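Local coordinates for uncharacterized protein (Desulfotomaculum acetoxidans, PDB 3U4Y) that is of unknown function but folds as a seven-bladed beta-propeller of the lactonase type, at residues G218-P223 / T242-N247; F25-L30 / I319-P324; P223-V228 / A275-L280. One frame throughout, in Å; residues are numbered along the deposited sequence.

Contact 1: residues G218-P223 / T242-N247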
# COMPACT_ATOMS: atom_id res chain seq x y z
N GLY A 218 0.35 -19.58 -7.48
CA GLY A 218 0.30 -19.80 -6.06
C GLY A 218 1.54 -19.34 -5.33
O GLY A 218 2.58 -19.11 -5.94
N THR A 219 1.43 -19.22 -4.01
CA THR A 219 2.50 -18.71 -3.18
C THR A 219 2.58 -19.49 -1.88
O THR A 219 1.72 -20.33 -1.59
CB THR A 219 2.24 -17.28 -2.78
OG1 THR A 219 1.26 -17.27 -1.73
CG2 THR A 219 1.69 -16.51 -3.94
N ASN A 220 3.60 -19.19 -1.08
CA ASN A 220 3.70 -19.75 0.25
C ASN A 220 2.55 -19.27 1.11
O ASN A 220 1.76 -18.40 0.72
CB ASN A 220 5.01 -19.36 0.90
CG ASN A 220 6.19 -20.03 0.27
OD1 ASN A 220 6.99 -19.39 -0.40
ND2 ASN A 220 6.33 -21.33 0.49
N ASN A 221 2.46 -19.81 2.31
CA ASN A 221 1.33 -19.49 3.16
C ASN A 221 1.13 -18.00 3.43
O ASN A 221 1.99 -17.33 4.01
CB ASN A 221 1.41 -20.25 4.48
CG ASN A 221 0.09 -20.28 5.20
OD1 ASN A 221 -0.98 -20.17 4.58
ND2 ASN A 221 0.15 -20.44 6.51
N LEU A 222 -0.02 -17.50 2.98
CA LEU A 222 -0.60 -16.28 3.50
C LEU A 222 0.05 -15.01 2.95
O LEU A 222 0.77 -14.32 3.66
CB LEU A 222 -0.54 -16.31 5.02
CG LEU A 222 -1.88 -16.21 5.76
CD1 LEU A 222 -2.92 -17.14 5.16
CD2 LEU A 222 -1.68 -16.51 7.22
N PRO A 223 -0.21 -14.71 1.66
CA PRO A 223 0.39 -13.57 0.97
C PRO A 223 -0.21 -12.22 1.36
O PRO A 223 -1.42 -12.01 1.25
CB PRO A 223 0.11 -13.87 -0.50
CG PRO A 223 -1.13 -14.73 -0.48
CD PRO A 223 -0.99 -15.57 0.74
N THR A 242 7.92 -16.10 4.35
CA THR A 242 8.86 -15.81 3.29
C THR A 242 8.55 -14.56 2.50
O THR A 242 7.42 -14.07 2.48
CB THR A 242 8.91 -16.97 2.28
OG1 THR A 242 7.62 -17.14 1.69
CG2 THR A 242 9.32 -18.25 2.96
N VAL A 243 9.58 -14.06 1.83
CA VAL A 243 9.38 -13.27 0.63
C VAL A 243 9.49 -14.23 -0.54
O VAL A 243 10.35 -15.09 -0.55
CB VAL A 243 10.47 -12.25 0.43
CG1 VAL A 243 10.11 -11.37 -0.77
CG2 VAL A 243 10.64 -11.45 1.68
N ASP A 244 8.58 -14.08 -1.49
CA ASP A 244 8.64 -14.82 -2.74
C ASP A 244 8.96 -13.85 -3.85
O ASP A 244 8.37 -12.77 -3.93
CB ASP A 244 7.30 -15.50 -3.02
CG ASP A 244 7.00 -16.57 -2.03
OD1 ASP A 244 7.94 -17.00 -1.35
OD2 ASP A 244 5.83 -16.98 -1.91
N VAL A 245 9.88 -14.21 -4.72
CA VAL A 245 10.06 -13.38 -5.89
C VAL A 245 9.61 -14.10 -7.17
O VAL A 245 9.90 -15.27 -7.38
CB VAL A 245 11.49 -12.80 -5.96
CG1 VAL A 245 12.42 -13.59 -5.06
CG2 VAL A 245 11.99 -12.73 -7.38
N PHE A 246 8.86 -13.38 -7.99
CA PHE A 246 8.49 -13.87 -9.31
C PHE A 246 9.02 -12.96 -10.39
O PHE A 246 9.31 -11.81 -10.15
CB PHE A 246 6.98 -13.91 -9.46
CG PHE A 246 6.27 -14.70 -8.41
CD1 PHE A 246 6.34 -14.33 -7.07
CD2 PHE A 246 5.51 -15.80 -8.76
CE1 PHE A 246 5.67 -15.04 -6.09
CE2 PHE A 246 4.84 -16.52 -7.80
CZ PHE A 246 4.92 -16.14 -6.46
N ASN A 247 9.14 -13.48 -11.60
CA ASN A 247 9.38 -12.66 -12.77
C ASN A 247 8.07 -12.46 -13.46
O ASN A 247 7.23 -13.35 -13.44
CB ASN A 247 10.32 -13.38 -13.72
CG ASN A 247 11.77 -13.28 -13.32
OD1 ASN A 247 12.47 -14.29 -13.23
ND2 ASN A 247 12.24 -12.05 -13.09
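This is a mixed polar and aromatic contact between two neighbouring blades of the propeller. G218 ends the outermost strand of one blade, and residues 219-223 begin the connection to the innermost strand of the next blade. On the way the chain passes the third strand of that blade, residues 242-247, running roughly against it with end-to-end directions 152° apart. T242, D244 and F246 alternate along the strand and face the connection, while V243 leaves the other face of the sheet, toward the blade that holds M278.

The best-defined link is between the N220 backbone and D244. N220 N donates to D244 OD2 over 3.2 Å in an almost straight bond (172°), and OD2 receives it on its syn lone pair, the side of the other carboxylate oxygen. The N220 side chain crosses T242 at about a right angle, with N220 CB 3.5 Å from T242 OG1; its amide plane is turned 53° from the D244 carboxylate. Threonine and aspartate suit this place because both are short and polar. Beside them, T219 OG1 sits between its own backbone N and carbonyl carbon and donates to N220 O at 2.7 Å, in the plane of that carbonyl. This bond fixes the T219 rotamer and leaves CG2 on the side of the phenyl group, 4.1 Å from F246 CZ. G218 O meets the same ring at its edge, in plane, 3.8 Å from CZ. F257 packs edge-to-face with F246 from within the blade, and G218 O also makes a weak hydrogen bond to a bound Tris molecule, probably from the crystallisation liquor.

D244 is buried, so the incoming N-H would offset part of the cost of a charged carboxylate there and may help keep it ionised.

Contact 2: residues F25-L30 / I319-P324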
# COMPACT_ATOMS: atom_id res chain seq x y z
N PHE A 25 12.93 7.30 8.67
CA PHE A 25 14.18 6.58 8.85
C PHE A 25 15.00 6.76 7.58
O PHE A 25 14.46 7.04 6.50
CB PHE A 25 13.88 5.10 9.11
CG PHE A 25 13.13 4.44 8.00
CD1 PHE A 25 13.76 3.59 7.12
CD2 PHE A 25 11.78 4.69 7.82
CE1 PHE A 25 13.07 2.99 6.07
CE2 PHE A 25 11.07 4.08 6.79
CZ PHE A 25 11.72 3.24 5.90
N SER A 26 16.32 6.64 7.69
CA SER A 26 17.13 6.69 6.49
C SER A 26 17.31 5.30 5.89
O SER A 26 17.60 4.34 6.59
CB SER A 26 18.49 7.32 6.77
OG SER A 26 19.51 6.34 6.67
N THR A 27 17.09 5.24 4.58
CA THR A 27 17.44 4.13 3.72
C THR A 27 18.92 3.71 3.77
O THR A 27 19.26 2.55 3.51
CB THR A 27 17.15 4.59 2.30
OG1 THR A 27 15.74 4.83 2.18
CG2 THR A 27 17.62 3.57 1.26
N ASP A 28 19.80 4.65 4.12
CA ASP A 28 21.26 4.47 4.05
C ASP A 28 21.87 3.92 5.33
O ASP A 28 22.40 2.81 5.35
CB ASP A 28 21.96 5.81 3.78
CG ASP A 28 21.57 6.43 2.45
OD1 ASP A 28 21.69 5.74 1.41
OD2 ASP A 28 21.15 7.61 2.47
N THR A 29 21.83 4.75 6.36
CA THR A 29 22.40 4.44 7.67
C THR A 29 21.55 3.45 8.43
O THR A 29 22.07 2.66 9.24
CB THR A 29 22.47 5.70 8.53
OG1 THR A 29 21.42 6.59 8.16
CG2 THR A 29 23.81 6.40 8.35
N LEU A 30 20.24 3.51 8.20
CA LEU A 30 19.29 2.67 8.90
C LEU A 30 19.12 3.10 10.35
O LEU A 30 19.25 2.29 11.27
CB LEU A 30 19.71 1.20 8.83
CG LEU A 30 19.64 0.68 7.40
CD1 LEU A 30 19.81 -0.83 7.34
CD2 LEU A 30 18.32 1.11 6.83
N ILE A 319 4.10 1.28 5.49
CA ILE A 319 5.46 1.74 5.26
C ILE A 319 5.58 2.23 3.84
O ILE A 319 5.00 1.65 2.93
CB ILE A 319 6.48 0.62 5.50
CG1 ILE A 319 7.84 0.98 4.92
CG2 ILE A 319 6.01 -0.68 4.87
CD1 ILE A 319 8.94 0.04 5.37
N ALA A 320 6.32 3.33 3.67
CA ALA A 320 6.54 3.93 2.36
C ALA A 320 7.96 4.42 2.23
O ALA A 320 8.56 4.88 3.20
CB ALA A 320 5.59 5.09 2.13
N ILE A 321 8.52 4.32 1.04
CA ILE A 321 9.86 4.79 0.82
C ILE A 321 9.87 5.86 -0.27
O ILE A 321 8.98 5.89 -1.12
CB ILE A 321 10.81 3.62 0.52
CG1 ILE A 321 10.78 2.64 1.69
CG2 ILE A 321 12.20 4.12 0.27
CD1 ILE A 321 12.02 1.80 1.84
N CYS A 322 10.84 6.76 -0.21
CA CYS A 322 10.92 7.86 -1.15
C CYS A 322 11.29 7.35 -2.54
O CYS A 322 12.28 6.63 -2.70
CB CYS A 322 11.97 8.86 -0.68
SG CYS A 322 12.00 10.33 -1.69
N HIS A 323 10.49 7.72 -3.54
CA HIS A 323 10.76 7.30 -4.92
C HIS A 323 10.47 8.45 -5.86
O HIS A 323 9.32 8.66 -6.24
CB HIS A 323 9.87 6.12 -5.33
CG HIS A 323 10.23 4.82 -4.68
ND1 HIS A 323 9.29 3.90 -4.29
CD2 HIS A 323 11.43 4.28 -4.36
CE1 HIS A 323 9.89 2.86 -3.74
NE2 HIS A 323 11.19 3.06 -3.78
N PRO A 324 11.50 9.21 -6.22
CA PRO A 324 11.21 10.26 -7.20
C PRO A 324 11.02 9.70 -8.61
O PRO A 324 11.60 8.67 -8.97
CB PRO A 324 12.42 11.17 -7.13
CG PRO A 324 13.49 10.36 -6.45
CD PRO A 324 12.83 9.35 -5.61
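The blade that closes the propeller ring is the setting here, built from both chain ends: strands 32-37, 21-26 and 11-16 from the N-terminal part, and 319-321 from the C-terminal part as the innermost strand. Such joining of the termini in one sheet is the "velcro" closure of beta-propellers. Strand 11-16 lies between the two segments, so they share no hydrogen bond and meet through side chains that reach across one face of the sheet.

F25 does most of the reaching. Its CG stands between the backbone N and the carbonyl carbon (chi1 59°), which carries the ring tip toward the C-terminal strand. F25 CZ lies 4.3 Å from I319 CD1, the end of a fully extended isoleucine chain. The same F25 CZ is also 4.3 Å from I321 CD1, which meets the ring at its edge. A long flat residue suits a span of this width, and the isoleucines meet its tip with their CD1 methyls. Beyond strand 21-26, T27 points at the C-terminal strand, with OG1 4.1 Å from I321 CG2, the branch anti to the backbone N.

The turn after strand 21-26 is held from S26: its OG shares a hydrogen bond with T29 OG1 and accepts a weak one from D28 N.

The apolar patch continues into the adjoining blade, where F288 of strand 286-291 packs on I319, I321 and L30, and L297 of strand 296-301 touches both F25 and I319. On the other side, C322 forms a disulfide with C51, in the turn between strands 42-47 and 53-58, tying the C-terminal end to the following blade.

Contact 3: residues P223-V228 / A275-L280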
# COMPACT_ATOMS: atom_id res chain seq x y z
N PRO A 223 -0.21 -14.71 1.66
CA PRO A 223 0.39 -13.57 0.97
C PRO A 223 -0.21 -12.22 1.36
O PRO A 223 -1.42 -12.01 1.25
CB PRO A 223 0.11 -13.87 -0.50
CG PRO A 223 -1.13 -14.73 -0.48
CD PRO A 223 -0.99 -15.57 0.74
N GLY A 224 0.63 -11.28 1.78
CA GLY A 224 0.16 -9.99 2.24
C GLY A 224 0.25 -8.86 1.24
O GLY A 224 -0.76 -8.31 0.80
N THR A 225 1.47 -8.48 0.89
CA THR A 225 1.67 -7.27 0.11
C THR A 225 2.57 -7.51 -1.10
O THR A 225 3.52 -8.29 -1.04
CB THR A 225 2.18 -6.08 1.01
OG1 THR A 225 3.55 -5.76 0.72
CG2 THR A 225 2.00 -6.40 2.52
N ILE A 226 2.23 -6.84 -2.19
CA ILE A 226 2.89 -7.01 -3.48
C ILE A 226 3.71 -5.79 -3.82
O ILE A 226 3.15 -4.71 -4.00
CB ILE A 226 1.86 -7.15 -4.64
CG1 ILE A 226 0.70 -8.07 -4.26
CG2 ILE A 226 2.53 -7.62 -5.90
CD1 ILE A 226 1.11 -9.23 -3.42
N VAL A 227 5.03 -5.94 -3.91
CA VAL A 227 5.87 -4.86 -4.42
C VAL A 227 6.30 -5.21 -5.82
O VAL A 227 6.75 -6.33 -6.07
CB VAL A 227 7.17 -4.71 -3.64
CG1 VAL A 227 7.95 -3.49 -4.15
CG2 VAL A 227 6.92 -4.62 -2.16
N VAL A 228 6.20 -4.27 -6.75
CA VAL A 228 6.73 -4.52 -8.08
C VAL A 228 7.72 -3.46 -8.59
O VAL A 228 7.42 -2.27 -8.65
CB VAL A 228 5.61 -4.86 -9.13
CG1 VAL A 228 4.19 -4.68 -8.55
CG2 VAL A 228 5.82 -4.10 -10.45
N ALA A 275 -2.78 -2.53 4.16
CA ALA A 275 -1.69 -1.58 4.25
C ALA A 275 -0.37 -2.24 3.92
O ALA A 275 -0.02 -3.26 4.51
CB ALA A 275 -1.64 -0.97 5.62
N ASN A 276 0.36 -1.65 2.98
CA ASN A 276 1.61 -2.24 2.56
C ASN A 276 2.64 -2.33 3.66
O ASN A 276 3.00 -1.33 4.27
CB ASN A 276 2.13 -1.54 1.32
CG ASN A 276 1.25 -1.80 0.13
OD1 ASN A 276 1.04 -2.96 -0.23
ND2 ASN A 276 0.69 -0.75 -0.44
N GLN A 277 3.06 -3.55 3.95
CA GLN A 277 4.04 -3.79 4.99
C GLN A 277 5.40 -4.10 4.40
O GLN A 277 6.19 -4.78 5.04
CB GLN A 277 3.64 -4.95 5.89
CG GLN A 277 2.29 -4.84 6.60
CD GLN A 277 2.06 -6.01 7.57
OE1 GLN A 277 2.48 -5.97 8.73
NE2 GLN A 277 1.41 -7.07 7.08
N MSE A 278 5.67 -3.62 3.19
CA MSE A 278 6.97 -3.86 2.54
C MSE A 278 7.23 -2.81 1.47
O MSE A 278 6.31 -2.41 0.75
CB MSE A 278 7.00 -5.25 1.90
CG MSE A 278 8.39 -5.82 1.59
SE MSE A 278 8.33 -7.58 0.66
CE MSE A 278 9.54 -8.54 1.78
N ALA A 279 8.47 -2.33 1.39
CA ALA A 279 8.83 -1.36 0.36
C ALA A 279 10.23 -1.59 -0.14
O ALA A 279 11.08 -2.12 0.58
CB ALA A 279 8.70 0.05 0.88
N LEU A 280 10.46 -1.19 -1.39
CA LEU A 280 11.75 -1.31 -2.07
C LEU A 280 12.45 0.05 -1.96
O LEU A 280 11.83 1.08 -2.21
CB LEU A 280 11.46 -1.62 -3.54
CG LEU A 280 12.13 -2.64 -4.47
CD1 LEU A 280 12.92 -3.71 -3.76
CD2 LEU A 280 11.06 -3.26 -5.35
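N276 OD1, the best-held polar side-chain atom here, is gripped by one hydrogen bond, from N180 ND2 on the innermost strand of another blade. The contact belongs to the hub of the beta-propeller, where the innermost strands of successive blades stand side by side. Strands 226-228 and 278-280 run almost parallel (6°), with axes 7.3 Å apart at closest approach. No hydrogen bond joins them; each pairs its backbone with the second strand of its own blade, as V227 does with Y236 and A279 with F288.

T225 and V227, two residues apart, both point at the neighbouring segment, while I226 between them leaves the other face of its sheet, beside V235. T225 is the polar end of this row. Its CB lies 3.5 Å from N276 OD1, its CG2 rests 3.4 Å from Q277 N, and its OG1 lies 3.7 Å from CB of M278, a selenomethionine. Small and beta-branched, threonine fits against the bend of 275-277 with a methyl on one branch and a hydroxyl on the other.

V227 then takes over with both methyls. CG2, anti to the carbonyl carbon, packs 4.1 Å from M278 CB and 3.7 Å from M278 O. The rest of the M278 chain leads away onto L287 and I289, its CE also reaching V243 of the neighbouring blade. Beta-branched valine suits the place because its two methyls can meet M278 and L280 at once. Its other branch, V227 CG1, anti to the backbone N (chi1 -176°), reaches the tip of L280, with CG1 and L280 CD2 3.3 Å apart.

Contacts 1 and 3 have P223 in common and centres 11 Å apart: the connection that passes strand 242-247 runs inward to become the hub strand of contact 3. Their side chains also touch, V243 CG2 meeting M278 CE at 3.1 Å. Contact 3 joins contact 2, whose centre is about 15 Å from its own, through a probable hydrogen bond from H323 NE2 to L280 O (2.6 Å) and through I321 CG1 packed 3.4 Å from A279 CB. Contacts 1 and 2, with centres 24 Å apart, do not touch. No active site is known; the bound Tris lies by contact 1, about 4 Å from the N220 side chain.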